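Local structure of type IV secretion system protein VirB11 (Brucella suis, 2GZA) at residues E48-R53 / D218-V223; S55-Y60 / D202-T207; L317-V322 / E342-P347; R170-E175 / K193-E198. The protein hydrolyses ATP as the hexameric VirB11 ATPase of a type IV secretion system that could help establish the replication niche in the host. All blocks are in the same frame, centred on the assembly; numbering follows the deposited sequence.

Contact 1: residues E48-R53 / D218-V223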
# COMPACT_ATOMS: atom_id res chain seq x y z
N GLU C 48 18.30 -48.66 -15.12
CA GLU C 48 19.38 -48.23 -14.24
C GLU C 48 18.93 -47.64 -12.92
O GLU C 48 17.78 -47.21 -12.78
CB GLU C 48 20.36 -47.28 -14.96
CG GLU C 48 19.75 -46.35 -16.00
CD GLU C 48 20.55 -45.07 -16.16
OE1 GLU C 48 21.38 -44.98 -17.08
OE2 GLU C 48 20.35 -44.14 -15.35
N VAL C 49 19.83 -47.67 -11.95
CA VAL C 49 19.63 -46.96 -10.69
C VAL C 49 20.89 -46.17 -10.35
O VAL C 49 22.00 -46.57 -10.69
CB VAL C 49 19.22 -47.90 -9.51
CG1 VAL C 49 18.39 -49.07 -9.99
CG2 VAL C 49 20.41 -48.38 -8.72
N PHE C 50 20.70 -45.03 -9.70
CA PHE C 50 21.79 -44.27 -9.13
C PHE C 50 21.57 -44.15 -7.63
O PHE C 50 20.48 -43.76 -7.20
CB PHE C 50 21.92 -42.90 -9.78
CG PHE C 50 22.70 -42.90 -11.06
CD1 PHE C 50 22.08 -43.13 -12.28
CD2 PHE C 50 24.07 -42.67 -11.04
CE1 PHE C 50 22.81 -43.13 -13.45
CE2 PHE C 50 24.80 -42.66 -12.22
CZ PHE C 50 24.16 -42.89 -13.43
N CYS C 51 22.57 -44.50 -6.84
CA CYS C 51 22.46 -44.38 -5.39
C CYS C 51 23.56 -43.53 -4.77
O CYS C 51 24.70 -43.52 -5.24
CB CYS C 51 22.35 -45.75 -4.72
SG CYS C 51 23.83 -46.75 -4.79
N GLU C 52 23.19 -42.78 -3.74
CA GLU C 52 24.11 -41.92 -3.02
C GLU C 52 24.72 -42.69 -1.85
O GLU C 52 24.01 -43.06 -0.90
CB GLU C 52 23.39 -40.67 -2.52
CG GLU C 52 24.19 -39.84 -1.51
CD GLU C 52 23.58 -38.48 -1.25
OE1 GLU C 52 23.34 -37.73 -2.22
OE2 GLU C 52 23.37 -38.14 -0.06
N ARG C 53 26.02 -42.96 -1.95
CA ARG C 53 26.77 -43.66 -0.90
C ARG C 53 27.27 -42.67 0.12
O ARG C 53 26.61 -42.45 1.01
CB ARG C 53 27.89 -44.55 -1.45
CG ARG C 53 28.74 -45.27 -0.37
CD ARG C 53 28.18 -46.62 0.04
NE ARG C 53 27.89 -47.42 -1.14
CZ ARG C 53 27.34 -48.63 -1.13
NH1 ARG C 53 27.03 -49.23 0.01
NH2 ARG C 53 27.11 -49.23 -2.28
N ASP C 218 27.49 -36.58 -21.50
CA ASP C 218 28.60 -36.91 -20.61
C ASP C 218 28.20 -36.91 -19.14
O ASP C 218 29.06 -37.06 -18.26
CB ASP C 218 29.76 -35.92 -20.82
CG ASP C 218 30.30 -35.93 -22.23
OD1 ASP C 218 30.54 -37.03 -22.77
OD2 ASP C 218 30.48 -34.84 -22.80
N HIS C 219 26.92 -36.72 -18.86
CA HIS C 219 26.43 -36.75 -17.49
C HIS C 219 25.38 -37.84 -17.30
O HIS C 219 24.19 -37.56 -17.36
CB HIS C 219 25.85 -35.39 -17.10
CG HIS C 219 26.85 -34.28 -17.06
ND1 HIS C 219 27.54 -33.95 -15.92
CD2 HIS C 219 27.24 -33.40 -18.01
CE1 HIS C 219 28.34 -32.93 -16.17
NE2 HIS C 219 28.17 -32.58 -17.44
N PRO C 220 25.81 -39.10 -17.06
CA PRO C 220 24.89 -40.24 -17.01
C PRO C 220 23.76 -40.08 -15.99
O PRO C 220 22.64 -40.52 -16.24
CB PRO C 220 25.79 -41.42 -16.61
CG PRO C 220 27.04 -40.80 -16.06
CD PRO C 220 27.20 -39.51 -16.80
N ASN C 221 24.06 -39.45 -14.87
CA ASN C 221 23.07 -39.24 -13.81
C ASN C 221 22.33 -37.92 -14.02
O ASN C 221 22.70 -36.90 -13.45
CB ASN C 221 23.77 -39.30 -12.44
CG ASN C 221 22.79 -39.33 -11.26
OD1 ASN C 221 21.58 -39.22 -11.43
ND2 ASN C 221 23.33 -39.46 -10.06
N HIS C 222 21.28 -37.95 -14.84
CA HIS C 222 20.49 -36.75 -15.09
C HIS C 222 19.02 -37.05 -15.31
O HIS C 222 18.64 -38.19 -15.60
CB HIS C 222 21.06 -35.93 -16.26
CG HIS C 222 20.85 -36.53 -17.61
ND1 HIS C 222 21.78 -37.35 -18.21
CD2 HIS C 222 19.81 -36.45 -18.48
CE1 HIS C 222 21.32 -37.74 -19.39
NE2 HIS C 222 20.13 -37.21 -19.57
N VAL C 223 18.19 -36.02 -15.16
CA VAL C 223 16.76 -36.09 -15.46
C VAL C 223 16.37 -34.85 -16.24
O VAL C 223 16.65 -33.73 -15.81
CB VAL C 223 15.91 -36.22 -14.16
CG1 VAL C 223 14.43 -36.17 -14.48
CG2 VAL C 223 16.24 -37.50 -13.40
O HOH W 1 20.50 -41.55 -15.87
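F50, on strand 48-52 of the antiparallel N-terminal sheet, meets N221 and P220 just ahead of strand 222-226 in the parallel sheet of the ATPase half. The phenyl ring and the asparagine amide lie stacked, their planes 17° apart and the two side chains running past each other in opposite directions. N221 CB sits over the ring face, 3.6 Å from the centroid of the F50 ring and 15° off its normal, a CH-pi contact. The amide continues across the same ring: N221 ND2 comes to 3.4 Å from F50 CD2. With CG anti to the backbone N (chi1 -170°), N221 carries its amide along the ring and lets OD1 take two hydrogen bonds, from N44 ND2 and from R204 NE, so the carbonyl end of the amide is held by donors from both halves of the chain. At the rim of the ring, P220 CB packs on F50 CZ at 3.9 Å. E48 OE2 lies at the edge of the F50 ring, in its plane, and accepts a hydrogen bond from a water (E48 OE2 to water O, 2.6 Å); a further bridge to P220 O is doubtful, the modelled distance being too short. The turn has its own brace, an almost straight hydrogen bond in which H222 ND1 gives to H219 O at 2.6 Å, with the carbonyl close to the imidazole plane. No strand pairing joins the two segments. An aromatic residue of one sheet stacks on a turn from the other half of the chain, as at a domain interface, here between the N-terminal sheet and the P-loop ATPase fold.

Contact 2: residues S55-Y60 / D202-T207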
# COMPACT_ATOMS: atom_id res chain seq x y z
N SER C 55 27.66 -39.27 -0.00
CA SER C 55 27.52 -38.04 -0.78
C SER C 55 28.11 -38.19 -2.20
O SER C 55 28.39 -37.21 -2.89
CB SER C 55 28.10 -36.86 -0.00
OG SER C 55 27.70 -36.92 1.36
N ALA C 56 28.28 -39.45 -2.61
CA ALA C 56 28.79 -39.78 -3.93
C ALA C 56 27.84 -40.73 -4.65
O ALA C 56 27.31 -41.66 -4.04
CB ALA C 56 30.17 -40.40 -3.82
N TRP C 57 27.64 -40.50 -5.94
CA TRP C 57 26.70 -41.31 -6.69
C TRP C 57 27.35 -42.52 -7.31
O TRP C 57 28.50 -42.47 -7.74
CB TRP C 57 25.98 -40.47 -7.74
CG TRP C 57 25.02 -39.52 -7.12
CD1 TRP C 57 25.25 -38.23 -6.80
CD2 TRP C 57 23.68 -39.80 -6.71
NE1 TRP C 57 24.14 -37.67 -6.23
CE2 TRP C 57 23.15 -38.61 -6.16
CE3 TRP C 57 22.86 -40.94 -6.76
CZ2 TRP C 57 21.86 -38.53 -5.66
CZ3 TRP C 57 21.57 -40.85 -6.27
CH2 TRP C 57 21.08 -39.65 -5.73
N GLU C 58 26.60 -43.62 -7.33
CA GLU C 58 27.06 -44.89 -7.89
C GLU C 58 26.05 -45.39 -8.91
O GLU C 58 24.84 -45.32 -8.66
CB GLU C 58 27.24 -45.94 -6.79
CG GLU C 58 28.02 -45.47 -5.57
CD GLU C 58 28.53 -46.62 -4.73
OE1 GLU C 58 29.55 -47.23 -5.10
OE2 GLU C 58 27.91 -46.91 -3.69
N TYR C 59 26.54 -45.89 -10.03
CA TYR C 59 25.69 -46.42 -11.09
C TYR C 59 25.53 -47.94 -10.96
O TYR C 59 26.50 -48.64 -10.69
CB TYR C 59 26.27 -46.03 -12.46
CG TYR C 59 25.66 -46.74 -13.64
CD1 TYR C 59 24.50 -46.26 -14.24
CD2 TYR C 59 26.24 -47.89 -14.18
CE1 TYR C 59 23.92 -46.90 -15.33
CE2 TYR C 59 25.67 -48.54 -15.26
CZ TYR C 59 24.51 -48.04 -15.83
OH TYR C 59 23.94 -48.67 -16.91
N TYR C 60 24.31 -48.43 -11.14
CA TYR C 60 24.04 -49.87 -11.19
C TYR C 60 23.06 -50.21 -12.29
O TYR C 60 22.02 -49.55 -12.45
CB TYR C 60 23.52 -50.39 -9.85
CG TYR C 60 24.53 -50.29 -8.74
CD1 TYR C 60 24.46 -49.26 -7.81
CD2 TYR C 60 25.57 -51.21 -8.62
CE1 TYR C 60 25.39 -49.15 -6.79
CE2 TYR C 60 26.50 -51.11 -7.59
CZ TYR C 60 26.40 -50.08 -6.68
OH TYR C 60 27.31 -49.96 -5.67
N ASP C 202 30.31 -36.62 -12.72
CA ASP C 202 29.76 -37.49 -11.68
C ASP C 202 28.69 -36.82 -10.82
O ASP C 202 28.19 -37.41 -9.85
CB ASP C 202 30.89 -38.05 -10.79
CG ASP C 202 31.61 -36.97 -10.00
OD1 ASP C 202 31.54 -35.78 -10.38
OD2 ASP C 202 32.27 -37.32 -9.00
N GLN C 203 28.34 -35.59 -11.17
CA GLN C 203 27.33 -34.84 -10.44
C GLN C 203 25.95 -35.07 -11.03
O GLN C 203 25.79 -35.25 -12.24
CB GLN C 203 27.67 -33.35 -10.43
CG GLN C 203 28.85 -32.99 -9.54
CD GLN C 203 29.08 -31.49 -9.42
OE1 GLN C 203 28.27 -30.68 -9.87
NE2 GLN C 203 30.19 -31.12 -8.81
N ARG C 204 24.94 -35.08 -10.17
CA ARG C 204 23.57 -35.31 -10.61
C ARG C 204 22.94 -34.01 -11.11
O ARG C 204 22.91 -33.02 -10.38
CB ARG C 204 22.75 -35.93 -9.47
CG ARG C 204 21.29 -36.15 -9.82
CD ARG C 204 20.61 -37.04 -8.82
NE ARG C 204 19.49 -37.75 -9.44
CZ ARG C 204 18.22 -37.60 -9.09
NH1 ARG C 204 17.89 -36.78 -8.10
NH2 ARG C 204 17.29 -38.28 -9.71
N LEU C 205 22.45 -34.02 -12.35
CA LEU C 205 21.87 -32.81 -12.96
C LEU C 205 20.41 -32.99 -13.34
O LEU C 205 19.99 -34.05 -13.78
CB LEU C 205 22.67 -32.38 -14.20
CG LEU C 205 24.20 -32.26 -14.09
CD1 LEU C 205 24.79 -31.77 -15.41
CD2 LEU C 205 24.60 -31.35 -12.97
N ILE C 206 19.65 -31.92 -13.16
CA ILE C 206 18.26 -31.89 -13.57
C ILE C 206 18.02 -30.64 -14.43
O ILE C 206 18.27 -29.53 -13.98
CB ILE C 206 17.31 -31.96 -12.35
CG1 ILE C 206 17.59 -33.23 -11.53
CG2 ILE C 206 15.85 -31.88 -12.81
CD1 ILE C 206 16.65 -33.49 -10.36
N THR C 207 17.57 -30.85 -15.66
CA THR C 207 17.26 -29.75 -16.56
C THR C 207 15.77 -29.49 -16.54
O THR C 207 14.99 -30.42 -16.43
CB THR C 207 17.71 -30.01 -18.02
OG1 THR C 207 17.07 -31.19 -18.52
CG2 THR C 207 19.21 -30.16 -18.11
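The six-membered ring of W57 receives the aliphatic part of R204 over one face. R204 CD is the atom that touches, 3.7 Å from W57 CZ2 and 4.1 Å from the centroid of the six-membered ring, where it makes a CH-pi contact 27° off the ring normal, set toward the rim. Nearer the backbone, R204 CB approaches W57 NE1 at 3.9 Å. The guanidinium itself passes beyond the indole, its plane turned 34° from that of the ring, and it is the methylene chain rather than the charge that covers the tryptophan. This follows from the extended shape of R204: CG is anti to the backbone N (chi1 177°), and the chain stays stretched as far as NE, which carries the charged end past W57. There R204 NH2 gives to N44 OD1, with a weak further bond to T118 OG1. The backbone under R204 is tied in turn: R204 N gives to T254 OG1, and main-chain bonds run to T254 and R255. On the other side of the contact, W57 leans on F50 and E52 of strand 48-52 and on C42 of strand 40-43, while E58, the next residue, holds R53 in a salt bridge between R53 NE and E58 OE2. An outermost strand of the N-terminal antiparallel sheet thus offers a tryptophan to an arginine leading into the central strand 205-209 of the parallel sheet, an interdomain packing of a P-loop ATPase.

Contact 3: residues L317-V322 / E342-P347; sequences LLYLVV and EVWYDP
V322 N gives to L318 O at 2.8 Å in the last turn of helix 311-321, which ties down the first residue to leave the helix. V322 O comes up to the edge of the W344 indole, near the ring plane and 3.6 Å from W344 CZ3. One turn back, the Y319 ring meets the same end of the tryptophan, with Y319 CD2 3.8 Å from W344 CH2. The two side chains cross at about a right angle, yet their ring planes lie only 25° apart; slid well aside, with centroids 5.8 Å apart between the Y319 ring and the W344 six-membered ring, they barely overlap. W344 has CG anti to the backbone N (chi1 -180°), which reaches the indole out from the strand to the helix end. In the P-loop ATPase fold this joins helix 311-321 to strand 339-345, the outermost strand of the mixed sheet that also holds strand 178-182. F293 of helix 289-300 adds its ring to both aromatics, edge-to-face with W344. Y319 OH is bonded to R315 NH2. Past the strand, D346 stands at the N-cap of helix 347-355 and bonds T349 OG1 through OD2.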
# COMPACT_ATOMS: atom_id res chain seq x y z
N LEU C 317 17.88 -9.75 -3.01
CA LEU C 317 17.82 -11.20 -3.17
C LEU C 317 18.57 -11.67 -4.40
O LEU C 317 19.29 -12.66 -4.35
CB LEU C 317 16.37 -11.69 -3.18
CG LEU C 317 15.84 -12.24 -1.85
CD1 LEU C 317 16.79 -13.29 -1.24
CD2 LEU C 317 15.61 -11.14 -0.87
N LEU C 318 18.41 -10.94 -5.50
CA LEU C 318 19.12 -11.22 -6.74
C LEU C 318 20.64 -11.19 -6.56
O LEU C 318 21.35 -12.05 -7.07
CB LEU C 318 18.71 -10.25 -7.85
CG LEU C 318 17.59 -10.59 -8.83
CD1 LEU C 318 17.16 -12.04 -8.75
CD2 LEU C 318 16.40 -9.68 -8.65
N TYR C 319 21.12 -10.19 -5.82
CA TYR C 319 22.55 -10.05 -5.57
C TYR C 319 23.12 -11.10 -4.62
O TYR C 319 24.29 -11.45 -4.73
CB TYR C 319 22.90 -8.65 -5.07
CG TYR C 319 22.75 -7.54 -6.10
CD1 TYR C 319 22.21 -6.30 -5.74
CD2 TYR C 319 23.15 -7.72 -7.42
CE1 TYR C 319 22.07 -5.28 -6.68
CE2 TYR C 319 23.00 -6.71 -8.37
CZ TYR C 319 22.47 -5.49 -7.98
OH TYR C 319 22.33 -4.48 -8.91
N LEU C 320 22.29 -11.59 -3.70
CA LEU C 320 22.70 -12.63 -2.77
C LEU C 320 22.77 -13.99 -3.44
O LEU C 320 23.53 -14.86 -3.01
CB LEU C 320 21.74 -12.68 -1.59
CG LEU C 320 21.88 -11.54 -0.57
CD1 LEU C 320 20.73 -11.57 0.39
CD2 LEU C 320 23.20 -11.60 0.17
N VAL C 321 21.99 -14.15 -4.49
CA VAL C 321 21.77 -15.44 -5.13
C VAL C 321 22.54 -15.58 -6.44
O VAL C 321 23.03 -16.66 -6.76
CB VAL C 321 20.25 -15.64 -5.33
CG1 VAL C 321 19.94 -16.50 -6.54
CG2 VAL C 321 19.63 -16.20 -4.07
N VAL C 322 22.65 -14.49 -7.20
CA VAL C 322 23.27 -14.54 -8.53
C VAL C 322 24.71 -14.08 -8.45
O VAL C 322 24.98 -12.92 -8.14
CB VAL C 322 22.49 -13.67 -9.58
CG1 VAL C 322 23.22 -13.66 -10.91
CG2 VAL C 322 21.07 -14.19 -9.77
N GLU C 342 30.32 -8.22 -21.52
CA GLU C 342 30.59 -7.95 -20.12
C GLU C 342 30.44 -9.23 -19.33
O GLU C 342 29.60 -10.07 -19.64
CB GLU C 342 29.61 -6.89 -19.61
CG GLU C 342 29.85 -6.41 -18.17
CD GLU C 342 28.74 -5.50 -17.63
OE1 GLU C 342 28.74 -5.22 -16.41
OE2 GLU C 342 27.86 -5.06 -18.42
N VAL C 343 31.27 -9.38 -18.30
CA VAL C 343 31.08 -10.40 -17.29
C VAL C 343 30.94 -9.67 -15.97
O VAL C 343 31.83 -8.93 -15.56
CB VAL C 343 32.26 -11.39 -17.23
CG1 VAL C 343 32.10 -12.33 -16.06
CG2 VAL C 343 32.38 -12.16 -18.53
N TRP C 344 29.81 -9.86 -15.32
CA TRP C 344 29.55 -9.21 -14.06
C TRP C 344 29.83 -10.19 -12.93
O TRP C 344 29.34 -11.32 -12.93
CB TRP C 344 28.10 -8.69 -14.04
CG TRP C 344 27.73 -7.99 -12.79
CD1 TRP C 344 27.76 -6.65 -12.56
CD2 TRP C 344 27.26 -8.60 -11.58
NE1 TRP C 344 27.35 -6.38 -11.28
CE2 TRP C 344 27.03 -7.56 -10.65
CE3 TRP C 344 27.02 -9.92 -11.18
CZ2 TRP C 344 26.58 -7.79 -9.35
CZ3 TRP C 344 26.56 -10.16 -9.89
CH2 TRP C 344 26.35 -9.10 -8.99
N TYR C 345 30.64 -9.76 -11.97
CA TYR C 345 30.96 -10.53 -10.78
C TYR C 345 31.33 -9.57 -9.67
O TYR C 345 32.29 -8.82 -9.79
CB TYR C 345 32.10 -11.51 -11.08
CG TYR C 345 32.55 -12.36 -9.92
CD1 TYR C 345 31.66 -13.19 -9.25
CD2 TYR C 345 33.88 -12.35 -9.50
CE1 TYR C 345 32.09 -13.99 -8.18
CE2 TYR C 345 34.31 -13.13 -8.44
CZ TYR C 345 33.41 -13.95 -7.79
OH TYR C 345 33.84 -14.72 -6.74
N ASP C 346 30.54 -9.57 -8.59
CA ASP C 346 30.78 -8.65 -7.48
C ASP C 346 30.51 -9.29 -6.10
O ASP C 346 29.53 -8.95 -5.45
CB ASP C 346 29.94 -7.38 -7.68
CG ASP C 346 30.40 -6.22 -6.81
OD1 ASP C 346 31.46 -6.30 -6.16
OD2 ASP C 346 29.68 -5.21 -6.79
N PRO C 347 31.41 -10.19 -5.65
CA PRO C 347 31.23 -10.89 -4.37
C PRO C 347 31.31 -9.93 -3.19
O PRO C 347 30.82 -10.23 -2.10
CB PRO C 347 32.40 -11.88 -4.34
CG PRO C 347 33.41 -11.31 -5.27
CD PRO C 347 32.65 -10.59 -6.33

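Contact 4: residues R170-E175 / K193-E198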
# COMPACT_ATOMS: atom_id res chain seq x y z
N ARG C 170 36.30 -21.85 -13.99
CA ARG C 170 36.44 -21.87 -12.54
C ARG C 170 35.12 -21.61 -11.83
O ARG C 170 34.80 -22.29 -10.85
CB ARG C 170 37.52 -20.90 -12.06
CG ARG C 170 38.96 -21.39 -12.26
CD ARG C 170 39.24 -22.69 -11.51
NE ARG C 170 39.43 -22.50 -10.07
CZ ARG C 170 39.19 -23.41 -9.13
NH1 ARG C 170 38.73 -24.61 -9.46
NH2 ARG C 170 39.41 -23.12 -7.86
N ALA C 171 34.35 -20.64 -12.33
CA ALA C 171 33.05 -20.29 -11.76
C ALA C 171 32.11 -21.49 -11.69
O ALA C 171 31.44 -21.68 -10.69
CB ALA C 171 32.42 -19.14 -12.51
N VAL C 172 32.09 -22.29 -12.76
CA VAL C 172 31.28 -23.51 -12.82
C VAL C 172 31.82 -24.56 -11.85
O VAL C 172 31.04 -25.25 -11.18
CB VAL C 172 31.22 -24.11 -14.25
CG1 VAL C 172 30.40 -25.38 -14.26
CG2 VAL C 172 30.63 -23.10 -15.25
N GLN C 173 33.14 -24.68 -11.77
CA GLN C 173 33.80 -25.65 -10.90
C GLN C 173 33.59 -25.28 -9.44
O GLN C 173 33.42 -26.15 -8.59
CB GLN C 173 35.29 -25.72 -11.19
CG GLN C 173 35.62 -26.37 -12.52
CD GLN C 173 37.09 -26.31 -12.88
OE1 GLN C 173 37.54 -27.01 -13.79
NE2 GLN C 173 37.85 -25.49 -12.17
N LEU C 174 33.58 -23.98 -9.20
CA LEU C 174 33.35 -23.41 -7.88
C LEU C 174 31.87 -23.20 -7.58
O LEU C 174 31.50 -22.53 -6.61
CB LEU C 174 34.11 -22.08 -7.74
CG LEU C 174 35.48 -22.03 -7.07
CD1 LEU C 174 36.15 -23.39 -6.95
CD2 LEU C 174 36.39 -21.04 -7.79
N GLU C 175 31.02 -23.76 -8.44
CA GLU C 175 29.57 -23.81 -8.22
C GLU C 175 28.90 -22.45 -8.03
O GLU C 175 27.93 -22.32 -7.29
CB GLU C 175 29.24 -24.76 -7.05
CG GLU C 175 29.65 -26.20 -7.33
CD GLU C 175 29.56 -27.09 -6.12
OE1 GLU C 175 29.40 -26.57 -4.99
OE2 GLU C 175 29.65 -28.33 -6.29
N LYS C 193 25.27 -24.41 -22.70
CA LYS C 193 25.71 -25.79 -22.94
C LYS C 193 27.23 -25.96 -22.83
O LYS C 193 27.70 -26.98 -22.34
CB LYS C 193 25.22 -26.30 -24.30
CG LYS C 193 23.73 -26.59 -24.34
CD LYS C 193 23.39 -27.70 -25.33
CE LYS C 193 23.27 -27.19 -26.75
NZ LYS C 193 22.58 -28.17 -27.63
N ALA C 194 27.97 -24.96 -23.30
CA ALA C 194 29.42 -24.96 -23.15
C ALA C 194 29.80 -24.96 -21.68
O ALA C 194 30.70 -25.68 -21.27
CB ALA C 194 30.04 -23.77 -23.87
N LEU C 195 29.11 -24.15 -20.89
CA LEU C 195 29.37 -24.05 -19.46
C LEU C 195 29.00 -25.32 -18.69
O LEU C 195 29.64 -25.66 -17.69
CB LEU C 195 28.63 -22.85 -18.85
CG LEU C 195 29.09 -21.44 -19.23
CD1 LEU C 195 28.14 -20.40 -18.68
CD2 LEU C 195 30.51 -21.16 -18.75
N MET C 196 27.98 -26.01 -19.17
CA MET C 196 27.53 -27.26 -18.57
C MET C 196 28.54 -28.38 -18.74
O MET C 196 28.61 -29.30 -17.92
CB MET C 196 26.17 -27.67 -19.14
CG MET C 196 24.97 -27.05 -18.44
SD MET C 196 23.49 -26.89 -19.47
CE MET C 196 23.34 -28.52 -20.17
N GLN C 197 29.33 -28.31 -19.81
CA GLN C 197 30.38 -29.30 -20.04
C GLN C 197 31.51 -29.18 -19.01
O GLN C 197 32.33 -30.08 -18.88
CB GLN C 197 30.91 -29.19 -21.47
CG GLN C 197 29.93 -29.66 -22.54
CD GLN C 197 29.42 -31.08 -22.32
OE1 GLN C 197 28.22 -31.30 -22.16
NE2 GLN C 197 30.33 -32.04 -22.29
N GLU C 198 31.53 -28.07 -18.29
CA GLU C 198 32.53 -27.83 -17.24
C GLU C 198 32.11 -28.40 -15.88
O GLU C 198 32.91 -28.45 -14.95
CB GLU C 198 32.82 -26.33 -17.10
CG GLU C 198 33.32 -25.65 -18.36
CD GLU C 198 34.56 -26.30 -18.96
OE1 GLU C 198 34.62 -26.39 -20.21
OE2 GLU C 198 35.46 -26.72 -18.20
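The side chain of V172 straddles a main-chain carbonyl: both its methyls rest against L195 O, CG1 at 3.5 Å and CG2 at 3.7 Å. The contact belongs to the P-loop ATPase fold, where helix 188-196 follows the predicted ATP-binding loop and helix 164-173 packs beside its far end; the L195 side chain is still about 9 Å from that of K188. With CG1 anti to the nitrogen (chi1 179°) and CG2 beside it, the two methyls part: V172 CG1 goes to E198 CB at 3.9 Å and V172 CG2 to L195 CD2 at 4.0 Å. L195 O is not left to methyls alone, since E198 N gives it a hydrogen bond of 3.1 Å. V172 and L195 both also lean on I178 of strand 178-182. The E198 chain bends at chi2, and its OE2 pairs with R169 NE in a salt bridge, while L129 of a neighbouring subunit packs on the same glutamate. Helix 164-173 ends in a Schellman motif with E175, at positive phi (58°), as the C-prime residue: R176 N gives to A171 O, and E175 N makes a weak bond to V172 O. That last oxygen, V172 O, also accepts R255 NH2.

In the fold
From the N terminus, strand 48-52 opens contact 1 and strand 57-61, its neighbour in the antiparallel sheet, opens contact 2. The chain then crosses to the ATPase half, where contact 4 closes first, a short loop through strand 178-182 between two helices. Contact 2 closes next at 202-207 and contact 1 last at 218-223, so the three loops nest without crossing. Contacts 1 and 2, with centres about 4 Å apart, bind the N-terminal sheet to the parallel sheet of the ATPase half, and D218 bonds Q197 of contact 4. Contact 3 follows in series, across the chain's centre from contacts 1 and 2, and ties the C-terminal hairpin to helix 311-321.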